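Local coordinates for protein nuclear RNA export factor 2 (PDB 6MRK) that may take part in mRNA export from the nucleus and, in a complex with piwi and Nxt1 in the ovary, acts in cotranscriptional transposon silencing, at residues 13-18 against 112-117; 23-28 against 35-40; 64-69 against 152-157; 70-75 against 100-105. One frame throughout, in Å; residues are numbered along the deposited sequence.

In the fold
All four contacts lie in the NTF2-like domain, where helices and loops pack on a strongly bent mixed sheet. Contact 3 is the buried one, setting helix 59-70 on strand 152-166; contacts 1, 2 and 4 are partly buried. Contact 4 takes over where helix 59-70 ends, with a histidine and a glutamine near the surface. Centres of contacts 3 and 4 are about 8 Å apart, and the Y69 side chain of contact 3 packs on P103 and V105 of contact 4. Contacts 1 and 2 share helix 12-27, the first using its start against strand 104-119, the second its end against the loop that follows. Methyl packing carries contact 1, while contact 2 adds a loose glutamate-lysine attraction and contact 3 an arginine face.

Contact 1 (13-18 against 112-117); sequences ELVGAF and LQTDVM
L14 begins the contact between the first long helix of the NTF2-like domain and strand 104-119 of its sheet. Its CD2 comes within 4.4 Å of V116 CG2, a loose touch; the L14 side chain also touches I126 of strand 123-135 and F164 of strand 152-166. V15, one residue on, does most of the work. It points toward the strand, and its two methyls divide the partners between them. CG1, anti to the backbone N (chi1 -180°), meets T114 tip to tip, 3.5 Å from T114 OG1. CG2, on the N side of CB, lies 4.0 Å from T114 CG2 and 3.9 Å from V116 CG2, where the two valines meet at a slant, so that V15 packs against two residues on the same face of the strand. Between them D115 points away, and its carboxylate is held by a basic and a polar side chain of the partner protein chain. Further along the helix F18 turns to F160, where the two rings meet edge to face. The axes of the short segments pass 10.2 Å apart at 116°, so the helix runs across the strand. No hydrogen bond joins the two segments. Their contact is therefore van der Waals packing of branched side chains on the helix-facing side of a strand whose other side carries polar links to the partner protein.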
loop_
_atom_site.group_PDB
_atom_site.type_symbol
_atom_site.label_atom_id
_atom_site.label_comp_id
_atom_site.label_asym_id
_atom_site.label_seq_id
_atom_site.Cartn_x
_atom_site.Cartn_y
_atom_site.Cartn_z
ATOM N N GLU A 13 5.134 16.504 10.479
ATOM C CA GLU A 13 6.404 16.005 11.071
ATOM C C GLU A 13 6.253 14.531 11.486
ATOM O O GLU A 13 7.241 13.991 11.995
ATOM C CB GLU A 13 6.965 16.937 12.154
ATOM C CG GLU A 13 6.029 17.294 13.292
ATOM C CD GLU A 13 6.768 17.967 14.441
ATOM O OE1 GLU A 13 7.893 18.486 14.213
ATOM O OE2 GLU A 13 6.232 17.956 15.567
ATOM N N LEU A 14 5.110 13.884 11.201
ATOM C CA LEU A 14 4.907 12.406 11.334
ATOM C C LEU A 14 5.502 11.673 10.126
ATOM O O LEU A 14 5.763 10.463 10.236
ATOM C CB LEU A 14 3.415 12.069 11.474
ATOM C CG LEU A 14 2.976 10.729 10.873
ATOM C CD1 LEU A 14 1.962 10.030 11.766
ATOM C CD2 LEU A 14 2.435 10.903 9.449
ATOM N N VAL A 15 5.678 12.335 8.990
ATOM C CA VAL A 15 6.351 11.662 7.845
ATOM C C VAL A 15 7.758 11.321 8.332
ATOM O O VAL A 15 8.055 10.141 8.451
ATOM C CB VAL A 15 6.352 12.494 6.545
ATOM C CG1 VAL A 15 7.051 11.760 5.395
ATOM C CG2 VAL A 15 4.933 12.892 6.142
ATOM N N GLY A 16 8.561 12.318 8.673
ATOM C CA GLY A 16 9.957 12.094 9.083
ATOM C C GLY A 16 10.056 11.258 10.345
ATOM O O GLY A 16 10.942 10.407 10.416
ATOM N N ALA A 17 9.185 11.485 11.323
ATOM C CA ALA A 17 9.252 10.816 12.638
ATOM C C ALA A 17 9.024 9.313 12.462
ATOM O O ALA A 17 9.936 8.546 12.804
ATOM C CB ALA A 17 8.258 11.423 13.597
ATOM N N PHE A 18 7.863 8.902 11.954
ATOM C CA PHE A 18 7.495 7.468 11.864
ATOM C C PHE A 18 8.207 6.820 10.674
ATOM O O PHE A 18 8.931 5.847 10.879
ATOM C CB PHE A 18 5.981 7.283 11.758
ATOM C CG PHE A 18 5.593 5.924 11.236
ATOM C CD1 PHE A 18 5.987 4.786 11.918
ATOM C CD2 PHE A 18 4.885 5.781 10.049
ATOM C CE1 PHE A 18 5.654 3.528 11.450
ATOM C CE2 PHE A 18 4.558 4.522 9.572
ATOM C CZ PHE A 18 4.946 3.400 10.274
ATOM N N LEU A 112 11.989 9.203 -2.167
ATOM C CA LEU A 112 10.728 8.778 -1.526
ATOM C C LEU A 112 9.619 9.766 -1.842
ATOM O O LEU A 112 9.806 10.953 -1.567
ATOM C CB LEU A 112 10.907 8.701 -0.011
ATOM C CG LEU A 112 11.840 7.609 0.503
ATOM C CD1 LEU A 112 11.813 7.619 2.019
ATOM C CD2 LEU A 112 11.469 6.228 -0.044
ATOM N N GLN A 113 8.479 9.246 -2.295
ATOM C CA GLN A 113 7.243 10.031 -2.492
ATOM C C GLN A 113 6.198 9.537 -1.500
ATOM O O GLN A 113 5.989 8.319 -1.419
ATOM C CB GLN A 113 6.805 9.955 -3.947
ATOM C CG GLN A 113 7.713 10.790 -4.833
ATOM C CD GLN A 113 7.387 10.685 -6.300
ATOM O OE1 GLN A 113 6.908 11.637 -6.917
ATOM N NE2 GLN A 113 7.663 9.520 -6.864
ATOM N N THR A 114 5.597 10.492 -0.792
ATOM C CA THR A 114 4.771 10.337 0.423
ATOM C C THR A 114 3.322 10.618 0.032
ATOM O O THR A 114 3.075 11.494 -0.810
ATOM C CB THR A 114 5.347 11.263 1.505
ATOM O OG1 THR A 114 6.070 10.357 2.330
ATOM C CG2 THR A 114 4.338 12.083 2.294
ATOM N N ASP A 115 2.383 9.903 0.623
ATOM C CA ASP A 115 0.944 10.250 0.528
ATOM C C ASP A 115 0.320 9.980 1.890
ATOM O O ASP A 115 0.093 8.813 2.184
ATOM C CB ASP A 115 0.213 9.443 -0.554
ATOM C CG ASP A 115 0.691 9.698 -1.972
ATOM O OD1 ASP A 115 1.773 9.174 -2.314
ATOM O OD2 ASP A 115 -0.019 10.417 -2.726
ATOM N N VAL A 116 0.075 11.008 2.696
ATOM C CA VAL A 116 -0.691 10.841 3.964
ATOM C C VAL A 116 -2.162 11.015 3.616
ATOM O O VAL A 116 -2.506 12.062 3.103
ATOM C CB VAL A 116 -0.252 11.825 5.064
ATOM C CG1 VAL A 116 -1.026 11.565 6.343
ATOM C CG2 VAL A 116 1.248 11.770 5.325
ATOM N N MET A 117 -2.992 10.013 3.865
ATOM C CA MET A 117 -4.346 9.954 3.265
ATOM C C MET A 117 -5.416 10.154 4.336
ATOM O O MET A 117 -6.499 10.612 3.960
ATOM C CB MET A 117 -4.574 8.616 2.563
ATOM C CG MET A 117 -3.484 8.271 1.552
ATOM S SD MET A 117 -3.495 9.221 -0.005
ATOM C CE MET A 117 -5.240 9.222 -0.422
#

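Contact 2 (23-28 against 35-40); sequences LREFEN and LYKYYS
E25 lies against L35 where helix 12-27 nears its end and the following loop comes back past it. Followed outward, E25 starts with CB 3.9 Å from L35 CD2. CG, anti to the backbone N (chi1 -167°), is 3.8 Å from the same methyl, and the two side chains run past each other in opposite directions. The chain stays extended beyond CG and carries the carboxylate past the leucine to the polar groups of K37 and Y38. There OE1 stands 4.0 Å from Y38 OH, with the carboxylate and ring planes 77° apart, and 4.3 Å from K37 NZ. Neither is a hydrogen bond or a salt bridge; at that distance the lysine probably adds a loose electrostatic attraction. The other branch of L35 serves the next residue of the helix: CD1 sits at the edge of the F26 ring, near its plane, 3.8 Å from F26 CD1. L35 thus bridges the aliphatic part of a glutamate and a phenylalanine, while the charged end of E25 lies near the exposed K37. Around this pair, R32 and R158 make cation-pi contacts with the F26 ring. Y38 meets the ring of Y22 on helix 12-27 and touches I180 of strand 176-188, and Y39 leans on C92 and I95 of helix 92-99, placing the loop between the first helix, that strand and the later helix.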
loop_
_atom_site.group_PDB
_atom_site.type_symbol
_atom_site.label_atom_id
_atom_site.label_comp_id
_atom_site.label_asym_id
_atom_site.label_seq_id
_atom_site.Cartn_x
_atom_site.Cartn_y
_atom_site.Cartn_z
ATOM N N LEU A 23 11.695 2.968 8.504
ATOM C CA LEU A 23 12.471 2.540 7.309
ATOM C C LEU A 23 13.935 2.337 7.697
ATOM O O LEU A 23 14.491 1.285 7.363
ATOM C CB LEU A 23 12.334 3.587 6.200
ATOM C CG LEU A 23 11.297 3.282 5.122
ATOM C CD1 LEU A 23 10.139 2.475 5.654
ATOM C CD2 LEU A 23 10.772 4.550 4.493
ATOM N N ARG A 24 14.552 3.300 8.384
ATOM C CA ARG A 24 15.975 3.174 8.778
ATOM C C ARG A 24 16.163 1.923 9.635
ATOM O O ARG A 24 17.215 1.304 9.510
ATOM C CB ARG A 24 16.464 4.421 9.507
ATOM C CG ARG A 24 17.053 5.467 8.572
ATOM C CD ARG A 24 17.153 6.824 9.254
ATOM N NE ARG A 24 17.451 7.952 8.364
ATOM C CZ ARG A 24 16.714 9.063 8.235
ATOM N NH1 ARG A 24 15.596 9.229 8.924
ATOM N NH2 ARG A 24 17.109 10.021 7.411
ATOM N N GLU A 25 15.194 1.559 10.468
ATOM C CA GLU A 25 15.349 0.440 11.429
ATOM C C GLU A 25 15.017 -0.903 10.779
ATOM O O GLU A 25 15.404 -1.928 11.361
ATOM C CB GLU A 25 14.455 0.668 12.636
ATOM C CG GLU A 25 14.771 -0.252 13.794
ATOM C CD GLU A 25 14.278 0.296 15.127
ATOM O OE1 GLU A 25 13.673 1.407 15.136
ATOM O OE2 GLU A 25 14.492 -0.380 16.154
ATOM N N PHE A 26 14.293 -0.913 9.654
ATOM C CA PHE A 26 14.024 -2.136 8.858
ATOM C C PHE A 26 15.317 -2.513 8.140
ATOM O O PHE A 26 15.596 -3.706 8.015
ATOM C CB PHE A 26 12.873 -1.926 7.870
ATOM C CG PHE A 26 12.560 -3.143 7.040
ATOM C CD1 PHE A 26 11.754 -4.149 7.546
ATOM C CD2 PHE A 26 13.093 -3.304 5.766
ATOM C CE1 PHE A 26 11.481 -5.288 6.802
ATOM C CE2 PHE A 26 12.808 -4.437 5.015
ATOM C CZ PHE A 26 12.006 -5.429 5.538
ATOM N N GLU A 27 16.085 -1.500 7.734
ATOM C CA GLU A 27 17.277 -1.592 6.839
ATOM C C GLU A 27 18.175 -2.757 7.255
ATOM O O GLU A 27 18.315 -3.708 6.451
ATOM C CB GLU A 27 18.037 -0.257 6.794
ATOM C CG GLU A 27 17.304 0.792 5.963
ATOM C CD GLU A 27 18.101 1.947 5.384
ATOM O OE1 GLU A 27 19.258 2.149 5.808
ATOM O OE2 GLU A 27 17.547 2.650 4.506
ATOM N N ASN A 28 18.772 -2.687 8.444
ATOM C CA ASN A 28 19.717 -3.731 8.919
ATOM C C ASN A 28 18.895 -4.887 9.500
ATOM O O ASN A 28 18.220 -4.687 10.532
ATOM C CB ASN A 28 20.762 -3.159 9.878
ATOM C CG ASN A 28 21.827 -4.163 10.257
ATOM O OD1 ASN A 28 21.660 -5.360 10.048
ATOM N ND2 ASN A 28 22.919 -3.679 10.822
ATOM N N LEU A 35 11.439 -4.107 15.538
ATOM C CA LEU A 35 10.188 -3.515 15.005
ATOM C C LEU A 35 9.001 -4.209 15.662
ATOM O O LEU A 35 7.873 -3.873 15.300
ATOM C CB LEU A 35 10.134 -3.680 13.485
ATOM C CG LEU A 35 11.324 -3.112 12.715
ATOM C CD1 LEU A 35 11.297 -3.572 11.269
ATOM C CD2 LEU A 35 11.341 -1.600 12.790
ATOM N N TYR A 36 9.252 -5.143 16.580
ATOM C CA TYR A 36 8.181 -5.895 17.284
ATOM C C TYR A 36 7.260 -4.877 17.967
ATOM O O TYR A 36 6.059 -5.164 18.096
ATOM C CB TYR A 36 8.763 -6.943 18.249
ATOM C CG TYR A 36 7.720 -7.773 18.962
ATOM C CD1 TYR A 36 6.966 -8.728 18.289
ATOM C CD2 TYR A 36 7.452 -7.571 20.308
ATOM C CE1 TYR A 36 5.986 -9.463 18.936
ATOM C CE2 TYR A 36 6.482 -8.304 20.974
ATOM C CZ TYR A 36 5.745 -9.245 20.282
ATOM O OH TYR A 36 4.800 -9.967 20.944
ATOM N N LYS A 37 7.798 -3.706 18.332
ATOM C CA LYS A 37 7.094 -2.681 19.149
ATOM C C LYS A 37 5.948 -2.043 18.373
ATOM O O LYS A 37 5.031 -1.591 19.025
ATOM C CB LYS A 37 8.040 -1.575 19.623
ATOM C CG LYS A 37 8.820 -0.879 18.523
ATOM C CD LYS A 37 9.489 0.409 18.950
ATOM C CE LYS A 37 10.750 0.688 18.160
ATOM N NZ LYS A 37 11.677 1.548 18.923
ATOM N N TYR A 38 5.996 -1.966 17.048
ATOM C CA TYR A 38 4.960 -1.233 16.270
ATOM C C TYR A 38 3.721 -2.095 16.071
ATOM O O TYR A 38 2.655 -1.553 15.782
ATOM C CB TYR A 38 5.404 -0.858 14.857
ATOM C CG TYR A 38 6.572 0.083 14.774
ATOM C CD1 TYR A 38 6.426 1.442 14.980
ATOM C CD2 TYR A 38 7.832 -0.397 14.485
ATOM C CE1 TYR A 38 7.515 2.296 14.904
ATOM C CE2 TYR A 38 8.928 0.441 14.406
ATOM C CZ TYR A 38 8.765 1.790 14.602
ATOM O OH TYR A 38 9.863 2.582 14.515
ATOM N N TYR A 39 3.894 -3.409 16.123
ATOM C CA TYR A 39 2.861 -4.372 15.678
ATOM C C TYR A 39 2.093 -4.799 16.920
ATOM O O TYR A 39 2.545 -4.593 18.044
ATOM C CB TYR A 39 3.489 -5.505 14.851
ATOM C CG TYR A 39 4.034 -5.055 13.518
ATOM C CD1 TYR A 39 3.220 -5.009 12.399
ATOM C CD2 TYR A 39 5.346 -4.635 13.381
ATOM C CE1 TYR A 39 3.695 -4.573 11.168
ATOM C CE2 TYR A 39 5.840 -4.199 12.158
ATOM C CZ TYR A 39 5.011 -4.165 11.049
ATOM O OH TYR A 39 5.481 -3.723 9.851
ATOM N N SER A 40 0.916 -5.341 16.707
ATOM C CA SER A 40 0.034 -5.768 17.804
ATOM C C SER A 40 -0.543 -7.136 17.446
ATOM O O SER A 40 -0.249 -7.647 16.360
ATOM C CB SER A 40 -1.022 -4.759 18.022
ATOM O OG SER A 40 -2.130 -5.078 17.210
#

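Contact 3 (64-69 against 152-157); sequences QRLSKY and VLLGFS
R65 lays its guanidinium against V152, whose CG2 sits over the centre of one face, 3.7 Å from R65 CZ. This is helix-on-sheet packing of the NTF2-like fold: helix 59-70 rests on strand 152-166, and the axes of the two segments pass 11.1 Å apart, inclined at 43°. Bends at chi2 and chi3 (-76° and -66°) fold the arginine so that one face of its guanidinium is presented to the valine methyl. The group is also gripped by polar partners, NH1 in a salt bridge with D134 and NH2 in a hydrogen bond to the carbonyl of G150, which should limit its rotation. Two residues along the strand, L154 meets L66 and, three residues later on the helix, Y69. Its CD2 packs 3.8 Å from L66 CD2, and I187 of strand 176-188 touches L66, Y69 and L154. CD1 turns to the tyrosine: it lies 3.9 Å from Y69 CE2 and 4.1 Å from Y69 OH, a hydroxyl that also has a weak hydrogen bond with D134.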
loop_
_atom_site.group_PDB
_atom_site.type_symbol
_atom_site.label_atom_id
_atom_site.label_comp_id
_atom_site.label_asym_id
_atom_site.label_seq_id
_atom_site.Cartn_x
_atom_site.Cartn_y
_atom_site.Cartn_z
ATOM N N GLN A 64 16.823 -15.527 -8.514
ATOM C CA GLN A 64 17.216 -16.116 -7.202
ATOM C C GLN A 64 17.088 -15.036 -6.112
ATOM O O GLN A 64 16.684 -15.387 -5.013
ATOM C CB GLN A 64 18.615 -16.750 -7.243
ATOM C CG GLN A 64 19.744 -15.780 -7.599
ATOM C CD GLN A 64 21.083 -16.050 -6.941
ATOM O OE1 GLN A 64 21.231 -16.029 -5.717
ATOM N NE2 GLN A 64 22.104 -16.245 -7.763
ATOM N N ARG A 65 17.394 -13.767 -6.402
ATOM C CA ARG A 65 17.343 -12.664 -5.405
ATOM C C ARG A 65 15.888 -12.244 -5.152
ATOM O O ARG A 65 15.555 -11.967 -3.992
ATOM C CB ARG A 65 18.152 -11.458 -5.891
ATOM C CG ARG A 65 19.638 -11.727 -6.043
ATOM C CD ARG A 65 20.354 -11.766 -4.708
ATOM N NE ARG A 65 20.349 -10.471 -4.044
ATOM C CZ ARG A 65 21.372 -9.626 -3.998
ATOM N NH1 ARG A 65 21.243 -8.471 -3.362
ATOM N NH2 ARG A 65 22.517 -9.932 -4.575
ATOM N N LEU A 66 15.070 -12.150 -6.205
ATOM C CA LEU A 66 13.634 -11.761 -6.134
ATOM C C LEU A 66 12.799 -12.849 -5.467
ATOM O O LEU A 66 11.679 -12.534 -5.015
ATOM C CB LEU A 66 13.095 -11.534 -7.541
ATOM C CG LEU A 66 13.235 -10.116 -8.068
ATOM C CD1 LEU A 66 12.565 -10.030 -9.410
ATOM C CD2 LEU A 66 12.626 -9.091 -7.124
ATOM N N SER A 67 13.286 -14.089 -5.467
ATOM C CA SER A 67 12.603 -15.228 -4.810
ATOM C C SER A 67 12.547 -14.985 -3.292
ATOM O O SER A 67 11.638 -15.507 -2.640
ATOM C CB SER A 67 13.256 -16.536 -5.169
ATOM O OG SER A 67 14.575 -16.603 -4.667
ATOM N N LYS A 68 13.469 -14.195 -2.750
ATOM C CA LYS A 68 13.530 -13.903 -1.299
ATOM C C LYS A 68 12.217 -13.243 -0.872
ATOM O O LYS A 68 11.793 -13.459 0.283
ATOM C CB LYS A 68 14.725 -13.000 -0.986
ATOM C CG LYS A 68 16.080 -13.561 -1.380
ATOM C CD LYS A 68 16.558 -14.689 -0.500
ATOM C CE LYS A 68 17.876 -15.263 -0.988
ATOM N NZ LYS A 68 18.000 -16.713 -0.700
ATOM N N TYR A 69 11.627 -12.445 -1.768
ATOM C CA TYR A 69 10.331 -11.740 -1.583
ATOM C C TYR A 69 9.201 -12.637 -2.079
ATOM O O TYR A 69 8.210 -12.822 -1.359
ATOM C CB TYR A 69 10.297 -10.408 -2.340
ATOM C CG TYR A 69 11.371 -9.446 -1.907
ATOM C CD1 TYR A 69 11.226 -8.689 -0.755
ATOM C CD2 TYR A 69 12.558 -9.334 -2.623
ATOM C CE1 TYR A 69 12.228 -7.829 -0.336
ATOM C CE2 TYR A 69 13.573 -8.483 -2.211
ATOM C CZ TYR A 69 13.403 -7.719 -1.065
ATOM O OH TYR A 69 14.379 -6.847 -0.656
ATOM N N VAL A 152 21.274 -5.067 -5.822
ATOM C CA VAL A 152 20.070 -4.984 -6.713
ATOM C C VAL A 152 19.201 -3.792 -6.300
ATOM O O VAL A 152 18.641 -3.821 -5.188
ATOM C CB VAL A 152 19.231 -6.280 -6.723
ATOM C CG1 VAL A 152 18.208 -6.312 -7.858
ATOM C CG2 VAL A 152 20.103 -7.515 -6.796
ATOM N N LEU A 153 19.043 -2.811 -7.192
ATOM C CA LEU A 153 18.050 -1.727 -7.019
ATOM C C LEU A 153 16.645 -2.271 -7.264
ATOM O O LEU A 153 16.414 -2.916 -8.279
ATOM C CB LEU A 153 18.337 -0.606 -8.009
ATOM C CG LEU A 153 19.706 0.049 -7.878
ATOM C CD1 LEU A 153 19.669 1.438 -8.502
ATOM C CD2 LEU A 153 20.163 0.122 -6.424
ATOM N N LEU A 154 15.720 -1.976 -6.368
ATOM C CA LEU A 154 14.304 -2.349 -6.564
ATOM C C LEU A 154 13.436 -1.115 -6.407
ATOM O O LEU A 154 13.840 -0.198 -5.661
ATOM C CB LEU A 154 13.945 -3.419 -5.542
ATOM C CG LEU A 154 14.641 -4.749 -5.792
ATOM C CD1 LEU A 154 14.675 -5.571 -4.519
ATOM C CD2 LEU A 154 13.963 -5.498 -6.940
ATOM N N GLY A 155 12.301 -1.106 -7.109
ATOM C CA GLY A 155 11.175 -0.213 -6.791
ATOM C C GLY A 155 10.419 -0.792 -5.619
ATOM O O GLY A 155 10.528 -2.003 -5.400
ATOM N N PHE A 156 9.729 0.038 -4.847
ATOM C CA PHE A 156 8.899 -0.451 -3.725
ATOM C C PHE A 156 7.865 0.593 -3.337
ATOM O O PHE A 156 8.034 1.781 -3.589
ATOM C CB PHE A 156 9.771 -0.832 -2.533
ATOM C CG PHE A 156 10.160 0.323 -1.657
ATOM C CD1 PHE A 156 11.300 1.047 -1.922
ATOM C CD2 PHE A 156 9.390 0.669 -0.563
ATOM C CE1 PHE A 156 11.674 2.098 -1.102
ATOM C CE2 PHE A 156 9.758 1.727 0.248
ATOM C CZ PHE A 156 10.899 2.443 -0.026
ATOM N N SER A 157 6.789 0.080 -2.768
ATOM C CA SER A 157 5.714 0.821 -2.090
ATOM C C SER A 157 5.670 0.254 -0.676
ATOM O O SER A 157 5.880 -0.972 -0.537
ATOM C CB SER A 157 4.384 0.642 -2.786
ATOM O OG SER A 157 4.328 1.355 -4.015
#

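Contact 4 (70-75 against 100-105); sequences NRHARN and LQLPRV
A type I beta turn from N70 to A73 ends helix 59-70, its A73 N bonded to N70 O at 2.9 Å, and sets H72 against the loop that leads into strand 104-119. H72 CG lies anti to its own carbonyl carbon (chi1 -59°), which carries the ring out to two neighbouring residues of that loop. CD2 lies 4.1 Å from L102 CD2, with the two side chains slanting across each other. The far end of the ring, CE1 and NE2, meets Q101, whose side chain crosses it roughly at right angles: the planes of the imidazole and the amide are 78° apart. H72 NE2 is 4.0 Å from Q101 CB, so the glutamine passes the ring with its aliphatic start as well as its amide. Within the NTF2-like domain this places the turn after helix 59-70 beside the loop between helix 92-99 and strand 104-119. L102 is the buried member, packing on L47 of strand 44-49 and on Y69. R71 lays its CG over one face of the H72 ring, 3.5 Å above the plane and offset toward the rim. Beyond the turn R74 and N75 face the partner protein chain, R74 in a salt bridge with an acidic side chain there and N75 hydrogen-bonded to its backbone.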
loop_
_atom_site.group_PDB
_atom_site.type_symbol
_atom_site.label_atom_id
_atom_site.label_comp_id
_atom_site.label_asym_id
_atom_site.label_seq_id
_atom_site.Cartn_x
_atom_site.Cartn_y
_atom_site.Cartn_z
ATOM N N ASN A 70 9.373 -13.174 -3.284
ATOM C CA ASN A 70 8.341 -13.975 -3.989
ATOM C C ASN A 70 7.884 -15.166 -3.144
ATOM O O ASN A 70 6.671 -15.488 -3.182
ATOM C CB ASN A 70 8.832 -14.483 -5.341
ATOM C CG ASN A 70 8.338 -13.601 -6.461
ATOM O OD1 ASN A 70 7.128 -13.440 -6.630
ATOM N ND2 ASN A 70 9.256 -13.009 -7.210
ATOM N N ARG A 71 8.794 -15.825 -2.432
ATOM C CA ARG A 71 8.432 -17.063 -1.690
ATOM C C ARG A 71 7.334 -16.758 -0.666
ATOM O O ARG A 71 6.703 -17.714 -0.198
ATOM C CB ARG A 71 9.636 -17.711 -1.001
ATOM C CG ARG A 71 10.420 -16.790 -0.082
ATOM C CD ARG A 71 11.254 -17.600 0.879
ATOM N NE ARG A 71 12.181 -18.463 0.147
ATOM C CZ ARG A 71 13.515 -18.453 0.238
ATOM N NH1 ARG A 71 14.152 -17.618 1.052
ATOM N NH2 ARG A 71 14.208 -19.311 -0.490
ATOM N N HIS A 72 7.102 -15.485 -0.349
ATOM C CA HIS A 72 6.107 -15.035 0.657
ATOM C C HIS A 72 4.987 -14.226 0.006
ATOM O O HIS A 72 4.043 -13.835 0.741
ATOM C CB HIS A 72 6.784 -14.145 1.698
ATOM C CG HIS A 72 7.905 -14.797 2.428
ATOM N ND1 HIS A 72 7.691 -15.841 3.312
ATOM C CD2 HIS A 72 9.231 -14.544 2.429
ATOM C CE1 HIS A 72 8.845 -16.220 3.816
ATOM N NE2 HIS A 72 9.806 -15.434 3.291
ATOM N N ALA A 73 5.091 -13.941 -1.296
ATOM C CA ALA A 73 4.240 -12.930 -1.956
ATOM C C ALA A 73 2.822 -13.478 -2.069
ATOM O O ALA A 73 2.641 -14.696 -2.001
ATOM C CB ALA A 73 4.807 -12.524 -3.286
ATOM N N ARG A 74 1.870 -12.564 -2.171
ATOM C CA ARG A 74 0.420 -12.836 -2.203
ATOM C C ARG A 74 -0.145 -12.185 -3.455
ATOM O O ARG A 74 0.322 -11.103 -3.842
ATOM C CB ARG A 74 -0.229 -12.250 -0.953
ATOM C CG ARG A 74 -1.605 -12.809 -0.641
ATOM C CD ARG A 74 -2.347 -11.882 0.298
ATOM N NE ARG A 74 -3.710 -12.317 0.588
ATOM C CZ ARG A 74 -4.751 -11.507 0.749
ATOM N NH1 ARG A 74 -4.606 -10.200 0.625
ATOM N NH2 ARG A 74 -5.948 -12.005 1.005
ATOM N N ASN A 75 -1.122 -12.826 -4.067
ATOM C CA ASN A 75 -1.767 -12.272 -5.273
ATOM C C ASN A 75 -3.085 -13.022 -5.476
ATOM O O ASN A 75 -3.064 -14.266 -5.531
ATOM C CB ASN A 75 -0.797 -12.315 -6.449
ATOM C CG ASN A 75 -1.338 -11.640 -7.686
ATOM O OD1 ASN A 75 -2.467 -11.147 -7.705
ATOM N ND2 ASN A 75 -0.527 -11.613 -8.725
ATOM N N LEU A 100 11.898 -10.954 9.177
ATOM C CA LEU A 100 13.300 -11.302 9.514
ATOM C C LEU A 100 13.920 -12.196 8.440
ATOM O O LEU A 100 15.142 -12.429 8.506
ATOM C CB LEU A 100 13.317 -11.993 10.878
ATOM C CG LEU A 100 13.115 -11.060 12.068
ATOM C CD1 LEU A 100 13.321 -11.805 13.365
ATOM C CD2 LEU A 100 14.073 -9.887 12.004
ATOM N N GLN A 101 13.109 -12.695 7.511
ATOM C CA GLN A 101 13.554 -13.594 6.422
ATOM C C GLN A 101 13.838 -12.796 5.158
ATOM O O GLN A 101 14.370 -13.392 4.199
ATOM C CB GLN A 101 12.469 -14.605 6.094
ATOM C CG GLN A 101 11.952 -15.308 7.328
ATOM C CD GLN A 101 11.095 -16.483 6.953
ATOM O OE1 GLN A 101 9.951 -16.592 7.376
ATOM N NE2 GLN A 101 11.626 -17.352 6.115
ATOM N N LEU A 102 13.439 -11.527 5.128
ATOM C CA LEU A 102 13.608 -10.691 3.923
ATOM C C LEU A 102 15.061 -10.246 3.881
ATOM O O LEU A 102 15.780 -10.285 4.879
ATOM C CB LEU A 102 12.629 -9.520 3.968
ATOM C CG LEU A 102 11.156 -9.918 4.007
ATOM C CD1 LEU A 102 10.282 -8.681 4.100
ATOM C CD2 LEU A 102 10.777 -10.746 2.789
ATOM N N PRO A 103 15.578 -9.911 2.689
ATOM C CA PRO A 103 16.959 -9.460 2.580
ATOM C C PRO A 103 17.211 -8.127 3.281
ATOM O O PRO A 103 16.303 -7.407 3.583
ATOM C CB PRO A 103 17.185 -9.300 1.071
ATOM C CG PRO A 103 15.792 -9.200 0.486
ATOM C CD PRO A 103 14.902 -10.031 1.387
ATOM N N ARG A 104 18.484 -7.844 3.488
ATOM C CA ARG A 104 18.964 -6.529 3.945
ATOM C C ARG A 104 18.722 -5.517 2.832
ATOM O O ARG A 104 18.881 -5.885 1.647
ATOM C CB ARG A 104 20.453 -6.603 4.271
ATOM C CG ARG A 104 20.863 -5.551 5.277
ATOM C CD ARG A 104 22.313 -5.678 5.628
ATOM N NE ARG A 104 22.727 -4.432 6.243
ATOM C CZ ARG A 104 23.875 -4.242 6.875
ATOM N NH1 ARG A 104 24.755 -5.226 6.974
ATOM N NH2 ARG A 104 24.140 -3.063 7.406
ATOM N N VAL A 105 18.364 -4.290 3.203
ATOM C CA VAL A 105 18.141 -3.189 2.225
ATOM C C VAL A 105 18.868 -1.943 2.729
ATOM O O VAL A 105 19.366 -1.968 3.853
ATOM C CB VAL A 105 16.638 -2.926 1.991
ATOM C CG1 VAL A 105 15.913 -4.161 1.476
ATOM C CG2 VAL A 105 15.951 -2.386 3.239
#